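Long-range contacts in kinesin-like protein (Caenorhabditis elegans, PDB 5X3E), which probably hydrolyses ATP to move along microtubules, as a kinesin-6 motor whose motor domain is captured here without nucleotide: residues 57-62 with 80-85; 409-414 with 423-428. One frame throughout, in Å; residues are numbered along the deposited sequence.

Contact 1: residues 57-62 with 80-85; sequences EGSIQT and VFRFGR
Strands 59-62 and 80-82 run antiparallel in the small four-stranded sheet, between strands 52-54 and 430-433, beside the main sheet of the kinesin motor domain. Ile60, with the most surface buried here, makes the hydrogen-bonded pair with Phe81: Phe81 N meets Ile60 O almost head-on along the carbonyl axis (N-H...O 170°), while Ile60 N reaches Phe81 O in the carbonyl plane at 2.9 Å on a more bent path. Both side chains leave the sheet on one face, where Ile60 packs on Cys40 and Leu42 and Phe81 on Leu425; Ser59, Gln61, Val80 and Arg82 occupy the other. Just before strand 59-62, Gly58 O accepts a hydrogen bond from Phe83 N at 3.0 Å, the donor standing above the carbonyl plane, and Gly58 CA comes within 4.4 Å of Arg85 CA. Arg85, bent at chi2 (71°), folds back alongside Glu57, laying CD 3.5 Å from Glu57 O. Its NH1 makes a salt bridge to a sulfate, probably from the crystallisation liquor; Asp91 makes a long, weak ion pair with Arg85 and lies close to like-charged Glu57. Glu57 OE2 lies at the guanidinium edge, 3.5 Å from Arg85 NH2, in a salt bridge whose hydrogen bond is weak, carboxylate and guanidinium planes turned 42° apart.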
loop_
_atom_site.group_PDB
_atom_site.type_symbol
_atom_site.label_atom_id
_atom_site.label_comp_id
_atom_site.label_asym_id
_atom_site.label_seq_id
_atom_site.Cartn_x
_atom_site.Cartn_y
_atom_site.Cartn_z
ATOM N N GLU A 57 -21.783 -10.572 8.874
ATOM C CA GLU A 57 -20.876 -9.426 8.821
ATOM C C GLU A 57 -19.423 -9.857 9.004
ATOM O O GLU A 57 -18.526 -9.009 9.087
ATOM C CB GLU A 57 -21.260 -8.339 9.845
ATOM C CG GLU A 57 -20.829 -6.905 9.496
ATOM C CD GLU A 57 -21.685 -6.259 8.409
ATOM O OE1 GLU A 57 -22.704 -6.859 8.012
ATOM O OE2 GLU A 57 -21.340 -5.147 7.953
ATOM N N GLY A 58 -19.187 -11.166 9.079
ATOM C CA GLY A 58 -17.862 -11.755 9.066
ATOM C C GLY A 58 -17.856 -13.045 8.267
ATOM O O GLY A 58 -16.887 -13.808 8.321
ATOM N N SER A 59 -18.941 -13.305 7.532
ATOM C CA SER A 59 -19.078 -14.520 6.739
ATOM C C SER A 59 -19.810 -14.216 5.439
ATOM O O SER A 59 -20.603 -13.272 5.359
ATOM C CB SER A 59 -19.833 -15.615 7.506
ATOM O OG SER A 59 -19.225 -15.870 8.762
ATOM N N ILE A 60 -19.557 -15.049 4.429
ATOM C CA ILE A 60 -20.119 -14.886 3.091
ATOM C C ILE A 60 -20.442 -16.265 2.534
ATOM O O ILE A 60 -19.623 -17.185 2.634
ATOM C CB ILE A 60 -19.153 -14.141 2.149
ATOM C CG1 ILE A 60 -19.202 -12.638 2.409
ATOM C CG2 ILE A 60 -19.470 -14.441 0.690
ATOM C CD1 ILE A 60 -18.389 -11.842 1.428
ATOM N N GLN A 61 -21.627 -16.410 1.946
ATOM C CA GLN A 61 -22.069 -17.678 1.381
ATOM C C GLN A 61 -22.073 -17.624 -0.141
ATOM O O GLN A 61 -22.510 -16.636 -0.737
ATOM C CB GLN A 61 -23.472 -18.042 1.868
ATOM C CG GLN A 61 -23.987 -19.343 1.288
ATOM C CD GLN A 61 -25.376 -19.687 1.768
ATOM O OE1 GLN A 61 -26.225 -20.116 0.986
ATOM N NE2 GLN A 61 -25.619 -19.505 3.062
ATOM N N THR A 62 -21.606 -18.705 -0.757
ATOM C CA THR A 62 -21.613 -18.857 -2.205
ATOM C C THR A 62 -23.005 -19.251 -2.699
ATOM O O THR A 62 -23.744 -19.968 -2.018
ATOM C CB THR A 62 -20.579 -19.908 -2.609
ATOM O OG1 THR A 62 -19.331 -19.613 -1.968
ATOM C CG2 THR A 62 -20.366 -19.916 -4.097
ATOM N N VAL A 80 -18.903 -21.551 2.260
ATOM C CA VAL A 80 -19.042 -20.436 3.189
ATOM C C VAL A 80 -17.648 -20.000 3.612
ATOM O O VAL A 80 -16.839 -20.830 4.042
ATOM C CB VAL A 80 -19.891 -20.821 4.414
ATOM C CG1 VAL A 80 -19.900 -19.690 5.422
ATOM C CG2 VAL A 80 -21.298 -21.161 3.986
ATOM N N PHE A 81 -17.366 -18.709 3.488
ATOM C CA PHE A 81 -16.042 -18.179 3.772
ATOM C C PHE A 81 -16.103 -17.227 4.956
ATOM O O PHE A 81 -17.028 -16.417 5.067
ATOM C CB PHE A 81 -15.472 -17.468 2.549
ATOM C CG PHE A 81 -15.225 -18.379 1.390
ATOM C CD1 PHE A 81 -16.117 -18.434 0.334
ATOM C CD2 PHE A 81 -14.108 -19.196 1.364
ATOM C CE1 PHE A 81 -15.890 -19.276 -0.737
ATOM C CE2 PHE A 81 -13.874 -20.038 0.298
ATOM C CZ PHE A 81 -14.766 -20.079 -0.754
ATOM N N ARG A 82 -15.102 -17.315 5.824
ATOM C CA ARG A 82 -15.028 -16.493 7.022
ATOM C C ARG A 82 -13.881 -15.500 6.890
ATOM O O ARG A 82 -12.742 -15.890 6.612
ATOM C CB ARG A 82 -14.846 -17.363 8.268
ATOM C CG ARG A 82 -14.896 -16.590 9.570
ATOM C CD ARG A 82 -14.954 -17.532 10.763
ATOM N NE ARG A 82 -14.980 -16.803 12.029
ATOM C CZ ARG A 82 -16.092 -16.339 12.593
ATOM N NH1 ARG A 82 -16.035 -15.684 13.746
ATOM N NH2 ARG A 82 -17.263 -16.528 12.002
ATOM N N PHE A 83 -14.185 -14.225 7.096
ATOM C CA PHE A 83 -13.201 -13.156 7.075
ATOM C C PHE A 83 -13.239 -12.413 8.403
ATOM O O PHE A 83 -14.176 -12.554 9.193
ATOM C CB PHE A 83 -13.468 -12.178 5.924
ATOM C CG PHE A 83 -13.423 -12.810 4.569
ATOM C CD1 PHE A 83 -12.223 -12.952 3.896
ATOM C CD2 PHE A 83 -14.584 -13.263 3.966
ATOM C CE1 PHE A 83 -12.180 -13.531 2.645
ATOM C CE2 PHE A 83 -14.548 -13.844 2.717
ATOM C CZ PHE A 83 -13.342 -13.980 2.057
ATOM N N GLY A 84 -12.207 -11.607 8.647
ATOM C CA GLY A 84 -12.194 -10.786 9.842
ATOM C C GLY A 84 -13.319 -9.775 9.888
ATOM O O GLY A 84 -13.716 -9.348 10.977
ATOM N N ARG A 85 -13.848 -9.394 8.727
ATOM C CA ARG A 85 -14.944 -8.442 8.608
ATOM C C ARG A 85 -15.435 -8.470 7.168
ATOM O O ARG A 85 -14.628 -8.579 6.241
ATOM C CB ARG A 85 -14.494 -7.024 8.999
ATOM C CG ARG A 85 -15.497 -5.933 8.637
ATOM C CD ARG A 85 -16.737 -5.982 9.527
ATOM N NE ARG A 85 -17.762 -5.039 9.083
ATOM C CZ ARG A 85 -17.837 -3.760 9.442
ATOM N NH1 ARG A 85 -16.939 -3.234 10.269
ATOM N NH2 ARG A 85 -18.817 -3.003 8.965
#

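Contact 2: residues 409-414 with 423-428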
loop_
_atom_site.group_PDB
_atom_site.type_symbol
_atom_site.label_atom_id
_atom_site.label_comp_id
_atom_site.label_asym_id
_atom_site.label_seq_id
_atom_site.Cartn_x
_atom_site.Cartn_y
_atom_site.Cartn_z
ATOM N N ILE A 409 -10.261 -8.084 0.152
ATOM C CA ILE A 409 -10.781 -8.818 -0.995
ATOM C C ILE A 409 -12.034 -8.106 -1.485
ATOM O O ILE A 409 -13.066 -8.112 -0.811
ATOM C CB ILE A 409 -11.081 -10.279 -0.643
ATOM C CG1 ILE A 409 -9.843 -10.956 -0.065
ATOM C CG2 ILE A 409 -11.566 -11.033 -1.872
ATOM C CD1 ILE A 409 -8.699 -11.028 -1.029
ATOM N N CYS A 410 -11.947 -7.489 -2.658
ATOM C CA CYS A 410 -13.104 -6.877 -3.296
ATOM C C CYS A 410 -13.753 -7.901 -4.221
ATOM O O CYS A 410 -13.072 -8.503 -5.058
ATOM C CB CYS A 410 -12.680 -5.635 -4.083
ATOM S SG CYS A 410 -11.978 -4.314 -3.051
ATOM N N VAL A 411 -15.064 -8.088 -4.088
ATOM C CA VAL A 411 -15.781 -9.072 -4.895
ATOM C C VAL A 411 -17.075 -8.458 -5.413
ATOM O O VAL A 411 -17.717 -7.658 -4.726
ATOM C CB VAL A 411 -16.077 -10.370 -4.116
ATOM C CG1 VAL A 411 -14.797 -11.153 -3.847
ATOM C CG2 VAL A 411 -16.786 -10.059 -2.830
ATOM N N ASN A 412 -17.452 -8.832 -6.638
ATOM C CA ASN A 412 -18.700 -8.381 -7.225
ATOM C C ASN A 412 -19.762 -9.456 -7.063
ATOM O O ASN A 412 -19.544 -10.598 -7.498
ATOM C CB ASN A 412 -18.511 -8.042 -8.700
ATOM C CG ASN A 412 -19.664 -7.225 -9.266
ATOM O OD1 ASN A 412 -20.832 -7.500 -8.993
ATOM N ND2 ASN A 412 -19.335 -6.199 -10.042
ATOM N N PRO A 413 -20.905 -9.146 -6.441
ATOM C CA PRO A 413 -21.957 -10.163 -6.266
ATOM C C PRO A 413 -22.654 -10.560 -7.556
ATOM O O PRO A 413 -23.495 -11.469 -7.520
ATOM C CB PRO A 413 -22.947 -9.487 -5.302
ATOM C CG PRO A 413 -22.203 -8.317 -4.718
ATOM C CD PRO A 413 -21.250 -7.878 -5.782
ATOM N N LYS A 414 -22.354 -9.909 -8.676
ATOM C CA LYS A 414 -23.004 -10.253 -9.932
ATOM C C LYS A 414 -22.731 -11.717 -10.275
ATOM O O LYS A 414 -21.609 -12.200 -10.077
ATOM C CB LYS A 414 -22.516 -9.330 -11.053
ATOM C CG LYS A 414 -23.628 -8.874 -11.992
ATOM C CD LYS A 414 -23.196 -7.751 -12.922
ATOM C CE LYS A 414 -24.366 -7.294 -13.792
ATOM N NZ LYS A 414 -24.006 -6.157 -14.683
ATOM N N SER A 423 -12.061 -17.881 -6.490
ATOM C CA SER A 423 -10.626 -17.738 -6.275
ATOM C C SER A 423 -10.322 -16.588 -5.323
ATOM O O SER A 423 -9.393 -16.678 -4.512
ATOM C CB SER A 423 -9.917 -17.509 -7.609
ATOM O OG SER A 423 -10.328 -16.283 -8.192
ATOM N N ALA A 424 -11.092 -15.501 -5.412
ATOM C CA ALA A 424 -10.851 -14.344 -4.557
ATOM C C ALA A 424 -11.193 -14.648 -3.106
ATOM O O ALA A 424 -10.527 -14.156 -2.187
ATOM C CB ALA A 424 -11.653 -13.143 -5.055
ATOM N N LEU A 425 -12.236 -15.445 -2.881
ATOM C CA LEU A 425 -12.624 -15.818 -1.528
ATOM C C LEU A 425 -11.768 -16.943 -0.965
ATOM O O LEU A 425 -11.886 -17.251 0.223
ATOM C CB LEU A 425 -14.103 -16.220 -1.492
ATOM C CG LEU A 425 -15.139 -15.155 -1.869
ATOM C CD1 LEU A 425 -16.519 -15.770 -1.972
ATOM C CD2 LEU A 425 -15.148 -14.007 -0.884
ATOM N N ALA A 426 -10.924 -17.572 -1.789
ATOM C CA ALA A 426 -9.990 -18.571 -1.283
ATOM C C ALA A 426 -8.948 -17.974 -0.343
ATOM O O ALA A 426 -8.317 -18.718 0.415
ATOM C CB ALA A 426 -9.291 -19.276 -2.446
ATOM N N PHE A 427 -8.756 -16.652 -0.375
ATOM C CA PHE A 427 -7.889 -15.972 0.581
ATOM C C PHE A 427 -8.467 -15.947 1.989
ATOM O O PHE A 427 -7.837 -15.371 2.883
ATOM C CB PHE A 427 -7.617 -14.541 0.115
ATOM C CG PHE A 427 -6.540 -14.431 -0.930
ATOM C CD1 PHE A 427 -5.202 -14.500 -0.578
ATOM C CD2 PHE A 427 -6.865 -14.247 -2.264
ATOM C CE1 PHE A 427 -4.211 -14.388 -1.533
ATOM C CE2 PHE A 427 -5.876 -14.137 -3.225
ATOM C CZ PHE A 427 -4.548 -14.207 -2.859
ATOM N N ALA A 428 -9.644 -16.538 2.194
ATOM C CA ALA A 428 -10.342 -16.445 3.469
ATOM C C ALA A 428 -9.544 -17.121 4.575
ATOM O O ALA A 428 -8.815 -18.092 4.349
ATOM C CB ALA A 428 -11.735 -17.064 3.367
#
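Apolar contacts carry this meeting of the end of strand 404-411, in the main sheet of the motor domain, with the 423-428 segment, which starts within helix 418-424. Ile409 and Val411 both face that segment. Ile409 sends CG2, anti to its backbone N, to Ala424 CB at 3.8 Å, while CD1, swung round by chi2 of -63°, touches Phe427 CB at 3.8 Å and lies obliquely by the ring, the two side chains crossing at about a right angle. Val411 uses a single branch: CG1 sits 3.9 Å from Ala424 CB and 4.1 Å from Leu425 CD2, so the small alanine is touched by both strand residues. The polar groups named here bond within their own segment or to other parts of the chain. Asn412 OD1 accepts Lys414 N at 2.9 Å, an Asx turn where the chain leaves the strand; Asn412 ND2 reaches Gly123 O, within the loop of the probable Walker A motif, and Asn412 O takes Asn421 ND2 of the helix. Tyr119 meets the Phe427 ring edge-to-face, and Arg371 NH2 binds Phe427 O. With no hydrogen bond or salt bridge between the two segments, their direct hold rests on the fit of buried aliphatic and aromatic carbons, a contact of shape without the directionality of polar bonds.

Overall arrangement
Both contacts lie on the same side of the chain's centre, their own centres about 10 Å apart, but they differ in burial and chemistry. Contact 1 is partly buried: backbone hydrogen bonds join neighbouring strands of the small sheet, and charged groups gather at one end. In contact 2 every touching residue is buried, and a main-sheet strand meets the 423-428 segment mainly through apolar side chains. The two interlock through that segment: Leu425 CD2 touches Phe83 CZ at 3.5 Å, and Ala428 CB lies 3.6 Å from Arg82 O. Strand 37-42 also serves both, its Cys40 touching Ile60, Phe83, Val411 and Leu425, so one apolar layer joins small sheet and main sheet.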